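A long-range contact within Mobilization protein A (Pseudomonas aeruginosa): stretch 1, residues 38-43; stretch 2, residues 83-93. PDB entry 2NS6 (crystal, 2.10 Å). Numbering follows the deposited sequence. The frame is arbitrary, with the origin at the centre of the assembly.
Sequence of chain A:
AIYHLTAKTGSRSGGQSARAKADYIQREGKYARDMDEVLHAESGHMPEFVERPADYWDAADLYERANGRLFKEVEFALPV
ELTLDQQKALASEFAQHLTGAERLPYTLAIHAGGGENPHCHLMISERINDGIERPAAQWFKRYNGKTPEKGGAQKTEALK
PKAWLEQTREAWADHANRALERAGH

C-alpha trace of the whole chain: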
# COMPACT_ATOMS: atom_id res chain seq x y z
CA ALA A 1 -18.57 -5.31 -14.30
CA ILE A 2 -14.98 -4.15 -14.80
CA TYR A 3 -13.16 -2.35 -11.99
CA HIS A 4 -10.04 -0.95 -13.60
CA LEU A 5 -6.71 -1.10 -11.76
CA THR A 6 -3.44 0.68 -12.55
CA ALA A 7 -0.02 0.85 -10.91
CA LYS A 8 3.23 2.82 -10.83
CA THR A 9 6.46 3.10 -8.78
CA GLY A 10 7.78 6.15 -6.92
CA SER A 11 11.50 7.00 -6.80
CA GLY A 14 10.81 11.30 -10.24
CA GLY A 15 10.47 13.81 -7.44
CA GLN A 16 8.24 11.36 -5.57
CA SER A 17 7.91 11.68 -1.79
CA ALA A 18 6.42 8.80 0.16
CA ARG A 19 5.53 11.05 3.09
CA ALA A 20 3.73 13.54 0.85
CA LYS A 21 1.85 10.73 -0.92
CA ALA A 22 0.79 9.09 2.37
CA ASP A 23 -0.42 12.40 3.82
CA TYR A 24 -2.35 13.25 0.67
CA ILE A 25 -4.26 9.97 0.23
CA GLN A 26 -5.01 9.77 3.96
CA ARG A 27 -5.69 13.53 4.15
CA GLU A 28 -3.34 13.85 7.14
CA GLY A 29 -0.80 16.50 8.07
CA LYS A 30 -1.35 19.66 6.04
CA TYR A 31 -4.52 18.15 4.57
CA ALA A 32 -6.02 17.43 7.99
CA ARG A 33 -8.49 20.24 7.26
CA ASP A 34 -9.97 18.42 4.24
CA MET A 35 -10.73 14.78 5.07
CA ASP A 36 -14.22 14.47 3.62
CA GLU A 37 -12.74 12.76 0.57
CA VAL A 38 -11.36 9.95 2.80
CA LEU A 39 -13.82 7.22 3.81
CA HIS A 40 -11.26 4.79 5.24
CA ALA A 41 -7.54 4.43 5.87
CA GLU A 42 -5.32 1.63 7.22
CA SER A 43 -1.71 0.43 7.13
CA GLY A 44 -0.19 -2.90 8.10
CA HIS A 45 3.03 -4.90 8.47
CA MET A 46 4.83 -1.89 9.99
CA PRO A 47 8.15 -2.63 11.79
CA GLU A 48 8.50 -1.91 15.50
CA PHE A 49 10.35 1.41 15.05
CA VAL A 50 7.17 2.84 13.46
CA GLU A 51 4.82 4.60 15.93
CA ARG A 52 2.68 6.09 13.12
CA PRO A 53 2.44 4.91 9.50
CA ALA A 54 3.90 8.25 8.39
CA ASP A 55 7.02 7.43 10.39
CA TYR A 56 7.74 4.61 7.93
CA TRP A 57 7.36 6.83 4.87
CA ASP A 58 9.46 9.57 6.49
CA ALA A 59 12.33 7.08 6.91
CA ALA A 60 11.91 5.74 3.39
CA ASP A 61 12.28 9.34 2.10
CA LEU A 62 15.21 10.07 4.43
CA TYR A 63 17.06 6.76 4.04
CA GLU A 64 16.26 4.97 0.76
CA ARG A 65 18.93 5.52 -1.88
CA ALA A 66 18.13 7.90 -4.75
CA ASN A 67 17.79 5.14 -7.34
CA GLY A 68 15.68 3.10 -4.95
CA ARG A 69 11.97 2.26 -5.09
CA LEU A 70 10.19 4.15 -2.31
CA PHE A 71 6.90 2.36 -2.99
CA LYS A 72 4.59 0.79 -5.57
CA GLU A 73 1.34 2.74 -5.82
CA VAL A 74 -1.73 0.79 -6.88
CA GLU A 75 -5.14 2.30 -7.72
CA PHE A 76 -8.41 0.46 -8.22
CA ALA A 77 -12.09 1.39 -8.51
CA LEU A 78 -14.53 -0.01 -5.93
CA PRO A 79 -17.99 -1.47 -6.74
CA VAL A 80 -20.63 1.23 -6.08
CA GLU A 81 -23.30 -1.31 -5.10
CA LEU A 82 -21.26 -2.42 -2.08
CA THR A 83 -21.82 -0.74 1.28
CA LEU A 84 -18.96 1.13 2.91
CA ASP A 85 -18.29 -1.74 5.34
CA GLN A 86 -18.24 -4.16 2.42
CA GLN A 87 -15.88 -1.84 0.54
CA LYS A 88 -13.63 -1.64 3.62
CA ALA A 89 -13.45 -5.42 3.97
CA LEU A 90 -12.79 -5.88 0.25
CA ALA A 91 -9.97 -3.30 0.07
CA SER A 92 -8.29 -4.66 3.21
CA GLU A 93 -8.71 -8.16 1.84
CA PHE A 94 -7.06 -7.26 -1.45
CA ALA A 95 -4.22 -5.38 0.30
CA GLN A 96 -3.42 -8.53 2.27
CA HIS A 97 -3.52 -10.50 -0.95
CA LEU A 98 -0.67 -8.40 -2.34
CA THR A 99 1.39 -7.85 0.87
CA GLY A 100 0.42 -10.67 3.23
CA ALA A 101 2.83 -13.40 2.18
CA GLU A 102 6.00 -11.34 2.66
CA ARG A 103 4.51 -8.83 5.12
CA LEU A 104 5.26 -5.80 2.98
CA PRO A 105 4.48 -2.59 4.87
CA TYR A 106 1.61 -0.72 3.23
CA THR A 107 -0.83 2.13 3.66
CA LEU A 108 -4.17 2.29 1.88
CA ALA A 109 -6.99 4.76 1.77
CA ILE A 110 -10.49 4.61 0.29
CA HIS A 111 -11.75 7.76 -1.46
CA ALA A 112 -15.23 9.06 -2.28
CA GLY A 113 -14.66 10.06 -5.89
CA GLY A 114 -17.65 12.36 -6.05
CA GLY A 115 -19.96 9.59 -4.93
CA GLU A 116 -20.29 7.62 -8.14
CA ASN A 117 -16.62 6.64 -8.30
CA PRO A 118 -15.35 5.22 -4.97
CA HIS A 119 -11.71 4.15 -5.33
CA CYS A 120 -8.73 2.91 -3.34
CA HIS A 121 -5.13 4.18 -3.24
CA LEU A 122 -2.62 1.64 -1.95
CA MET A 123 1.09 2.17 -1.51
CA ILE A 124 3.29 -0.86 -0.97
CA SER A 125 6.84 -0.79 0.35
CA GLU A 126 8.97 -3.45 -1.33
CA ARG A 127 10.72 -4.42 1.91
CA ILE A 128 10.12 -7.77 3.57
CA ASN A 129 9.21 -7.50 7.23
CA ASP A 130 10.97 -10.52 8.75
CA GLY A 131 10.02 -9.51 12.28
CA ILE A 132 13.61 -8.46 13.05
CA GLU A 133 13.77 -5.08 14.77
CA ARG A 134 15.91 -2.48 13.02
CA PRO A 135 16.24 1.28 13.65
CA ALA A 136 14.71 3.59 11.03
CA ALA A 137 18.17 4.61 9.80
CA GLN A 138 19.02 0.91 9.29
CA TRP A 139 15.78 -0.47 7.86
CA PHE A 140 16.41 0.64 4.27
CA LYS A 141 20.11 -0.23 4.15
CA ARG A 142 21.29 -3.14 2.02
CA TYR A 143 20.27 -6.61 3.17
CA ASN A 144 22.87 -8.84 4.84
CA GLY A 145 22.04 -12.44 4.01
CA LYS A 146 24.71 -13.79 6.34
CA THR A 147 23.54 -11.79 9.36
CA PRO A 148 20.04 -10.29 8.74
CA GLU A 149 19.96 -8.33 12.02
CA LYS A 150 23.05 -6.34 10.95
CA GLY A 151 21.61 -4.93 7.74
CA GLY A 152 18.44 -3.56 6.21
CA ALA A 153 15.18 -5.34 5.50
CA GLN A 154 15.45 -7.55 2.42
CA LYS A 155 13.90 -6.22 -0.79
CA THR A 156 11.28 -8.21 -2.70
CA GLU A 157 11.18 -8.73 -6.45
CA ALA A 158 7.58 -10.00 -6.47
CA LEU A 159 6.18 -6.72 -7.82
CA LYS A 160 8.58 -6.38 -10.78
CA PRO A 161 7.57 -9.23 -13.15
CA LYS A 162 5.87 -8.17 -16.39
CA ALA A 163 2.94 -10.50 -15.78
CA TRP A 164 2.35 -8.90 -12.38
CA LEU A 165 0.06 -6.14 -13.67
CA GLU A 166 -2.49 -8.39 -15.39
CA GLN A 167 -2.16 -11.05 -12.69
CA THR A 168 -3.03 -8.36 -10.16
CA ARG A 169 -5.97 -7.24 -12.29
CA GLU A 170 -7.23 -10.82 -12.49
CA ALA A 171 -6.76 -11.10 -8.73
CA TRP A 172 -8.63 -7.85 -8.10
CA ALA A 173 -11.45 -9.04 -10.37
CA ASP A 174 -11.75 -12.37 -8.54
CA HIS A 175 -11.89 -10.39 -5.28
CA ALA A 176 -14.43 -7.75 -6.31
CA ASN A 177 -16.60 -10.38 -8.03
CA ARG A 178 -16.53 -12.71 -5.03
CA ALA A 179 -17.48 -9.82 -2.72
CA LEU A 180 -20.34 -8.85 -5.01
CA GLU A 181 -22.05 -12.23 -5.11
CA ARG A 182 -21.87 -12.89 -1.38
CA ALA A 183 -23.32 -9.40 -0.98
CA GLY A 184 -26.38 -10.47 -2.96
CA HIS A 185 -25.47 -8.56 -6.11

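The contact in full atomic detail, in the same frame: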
# COMPACT_ATOMS: atom_id res chain seq x y z
N VAL A 38 -11.80 11.25 2.27
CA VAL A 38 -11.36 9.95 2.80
C VAL A 38 -12.41 9.22 3.63
O VAL A 38 -12.85 9.71 4.68
CB VAL A 38 -10.10 10.09 3.68
CG1 VAL A 38 -9.60 8.69 4.10
CG2 VAL A 38 -9.02 10.82 2.92
N LEU A 39 -12.81 8.05 3.16
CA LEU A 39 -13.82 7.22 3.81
C LEU A 39 -13.22 6.15 4.72
O LEU A 39 -13.88 5.65 5.63
CB LEU A 39 -14.67 6.53 2.73
CG LEU A 39 -15.96 7.18 2.20
CD1 LEU A 39 -15.86 8.69 2.12
CD2 LEU A 39 -16.27 6.58 0.84
N HIS A 40 -11.96 5.81 4.47
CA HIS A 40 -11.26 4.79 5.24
C HIS A 40 -9.77 4.81 4.97
O HIS A 40 -9.33 5.09 3.86
CB HIS A 40 -11.78 3.40 4.89
CG HIS A 40 -11.07 2.29 5.59
ND1 HIS A 40 -11.11 2.12 6.95
CD2 HIS A 40 -10.30 1.28 5.11
CE1 HIS A 40 -10.41 1.06 7.29
NE2 HIS A 40 -9.91 0.52 6.18
N ALA A 41 -8.99 4.49 6.00
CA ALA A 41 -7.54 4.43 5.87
C ALA A 41 -7.01 3.36 6.82
O ALA A 41 -7.57 3.15 7.88
CB ALA A 41 -6.92 5.78 6.21
N GLU A 42 -5.95 2.67 6.40
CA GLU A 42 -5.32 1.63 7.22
C GLU A 42 -3.95 1.28 6.65
O GLU A 42 -3.69 1.43 5.46
CB GLU A 42 -6.18 0.35 7.26
CG GLU A 42 -6.28 -0.39 5.92
CD GLU A 42 -6.84 -1.82 6.06
OE1 GLU A 42 -6.04 -2.78 6.15
OE2 GLU A 42 -8.07 -1.97 6.09
N SER A 43 -3.05 0.84 7.53
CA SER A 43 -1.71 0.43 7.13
C SER A 43 -1.51 -0.90 7.83
O SER A 43 -2.30 -1.28 8.69
CB SER A 43 -0.65 1.44 7.59
OG SER A 43 -0.83 2.70 6.98
N THR A 83 -21.69 -1.72 0.21
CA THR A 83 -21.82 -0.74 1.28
C THR A 83 -20.41 -0.37 1.68
O THR A 83 -19.45 -1.03 1.29
CB THR A 83 -22.54 -1.32 2.52
OG1 THR A 83 -21.71 -2.32 3.13
CG2 THR A 83 -23.87 -1.94 2.12
N LEU A 84 -20.27 0.69 2.48
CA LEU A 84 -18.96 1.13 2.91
C LEU A 84 -18.23 0.02 3.68
O LEU A 84 -17.04 -0.22 3.44
CB LEU A 84 -19.08 2.40 3.76
CG LEU A 84 -17.79 2.88 4.43
CD1 LEU A 84 -16.71 3.10 3.37
CD2 LEU A 84 -18.05 4.15 5.21
N ASP A 85 -18.92 -0.66 4.59
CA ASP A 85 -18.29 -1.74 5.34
C ASP A 85 -17.80 -2.83 4.40
O ASP A 85 -16.71 -3.38 4.58
CB ASP A 85 -19.26 -2.34 6.36
CG ASP A 85 -19.62 -1.38 7.47
OD1 ASP A 85 -18.87 -0.40 7.67
OD2 ASP A 85 -20.66 -1.61 8.14
N GLN A 86 -18.61 -3.15 3.40
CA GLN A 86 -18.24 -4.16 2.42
C GLN A 86 -17.05 -3.68 1.58
O GLN A 86 -16.19 -4.47 1.21
CB GLN A 86 -19.45 -4.51 1.54
CG GLN A 86 -20.51 -5.36 2.27
CD GLN A 86 -21.84 -5.49 1.53
OE1 GLN A 86 -22.69 -6.31 1.91
NE2 GLN A 86 -22.03 -4.69 0.48
N GLN A 87 -17.00 -2.38 1.31
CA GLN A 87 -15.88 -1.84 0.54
C GLN A 87 -14.62 -1.90 1.41
O GLN A 87 -13.54 -2.25 0.92
CB GLN A 87 -16.18 -0.41 0.10
CG GLN A 87 -17.25 -0.34 -0.98
CD GLN A 87 -17.63 1.08 -1.36
OE1 GLN A 87 -18.40 1.30 -2.29
NE2 GLN A 87 -17.09 2.05 -0.64
N LYS A 88 -14.76 -1.59 2.69
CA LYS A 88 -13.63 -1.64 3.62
C LYS A 88 -13.05 -3.05 3.71
O LYS A 88 -11.85 -3.23 3.63
CB LYS A 88 -14.04 -1.19 5.02
CG LYS A 88 -14.39 0.28 5.14
CD LYS A 88 -14.83 0.60 6.56
CE LYS A 88 -15.18 2.06 6.71
NZ LYS A 88 -15.47 2.43 8.11
N ALA A 89 -13.92 -4.04 3.88
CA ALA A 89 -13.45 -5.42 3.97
C ALA A 89 -12.76 -5.84 2.69
O ALA A 89 -11.69 -6.46 2.72
CB ALA A 89 -14.62 -6.37 4.29
N LEU A 90 -13.36 -5.51 1.55
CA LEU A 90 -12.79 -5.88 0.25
C LEU A 90 -11.40 -5.28 0.00
O LEU A 90 -10.48 -6.00 -0.41
CB LEU A 90 -13.74 -5.44 -0.89
CG LEU A 90 -13.22 -5.59 -2.32
CD1 LEU A 90 -12.89 -7.05 -2.61
CD2 LEU A 90 -14.27 -5.09 -3.30
N ALA A 91 -11.25 -3.98 0.26
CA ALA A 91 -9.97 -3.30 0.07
C ALA A 91 -8.89 -3.89 0.97
O ALA A 91 -7.77 -4.16 0.51
CB ALA A 91 -10.13 -1.80 0.37
N SER A 92 -9.22 -4.09 2.24
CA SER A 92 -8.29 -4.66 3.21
C SER A 92 -7.90 -6.04 2.72
O SER A 92 -6.72 -6.41 2.69
CB SER A 92 -8.94 -4.81 4.58
OG SER A 92 -9.48 -3.59 5.03
N GLU A 93 -8.91 -6.81 2.34
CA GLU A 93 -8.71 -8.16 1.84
C GLU A 93 -7.74 -8.17 0.67
O GLU A 93 -6.81 -8.98 0.64
CB GLU A 93 -10.05 -8.76 1.42
CG GLU A 93 -9.99 -10.24 1.05
CD GLU A 93 -11.25 -10.69 0.32
OE1 GLU A 93 -11.51 -10.17 -0.79
OE2 GLU A 93 -11.96 -11.57 0.84

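When a short strand lies along a helix, alternate strand residues can meet successive turns of the helix, and the contact between residues 38-43 and 83-93 of Mobilization protein A is a compact example. The strand through His40 to Ser43 and the helix 84-93 run in nearly the same direction, 25° apart, with their axes 9.9 Å from each other at closest approach. Leu39 sits beside Leu84, His40 beside Lys88 and Glu42 beside Ser92, so the partners on the helix come at intervals of four residues, about one turn. Ala41, between His40 and Glu42, does not reach the helix.

Leu39, His40 and Lys88 cover the most surface. Leu39 opens the contact with an apolar touch, its CB lying 4.0 Å from CD1 of Leu84. One turn further on, Lys88 carries an extended side chain, m at chi1 and t thereafter, whose aliphatic part does the packing. Lys88 CG stands over one face of the His40 ring, 4.2 Å from its centroid and 20° off the normal, a CH-pi arrangement in which the methylene rather than the charged amine meets the aromatic surface. Further along the same side chain, CE of Lys88 comes within 4.0 Å of the backbone O of Leu39.

The His40 ring also serves the polar end of the contact. His40 NE2 donates to Glu42 OE2 at 3.1 Å with an almost linear N-H...O angle of 178°, joining two neighbours on the same side of the strand. That same carboxylate oxygen, Glu42 OE2, lies only 2.4 Å from Ser92 OG, a very short hydrogen bond across the stretches. Ser92 OG is also 2.8 Å from the backbone O of Lys88, and which acceptor takes its proton remains open. The His40 ring thus takes Lys88 over one face and donates to the same Glu42 oxygen that Ser92 approaches from the helix.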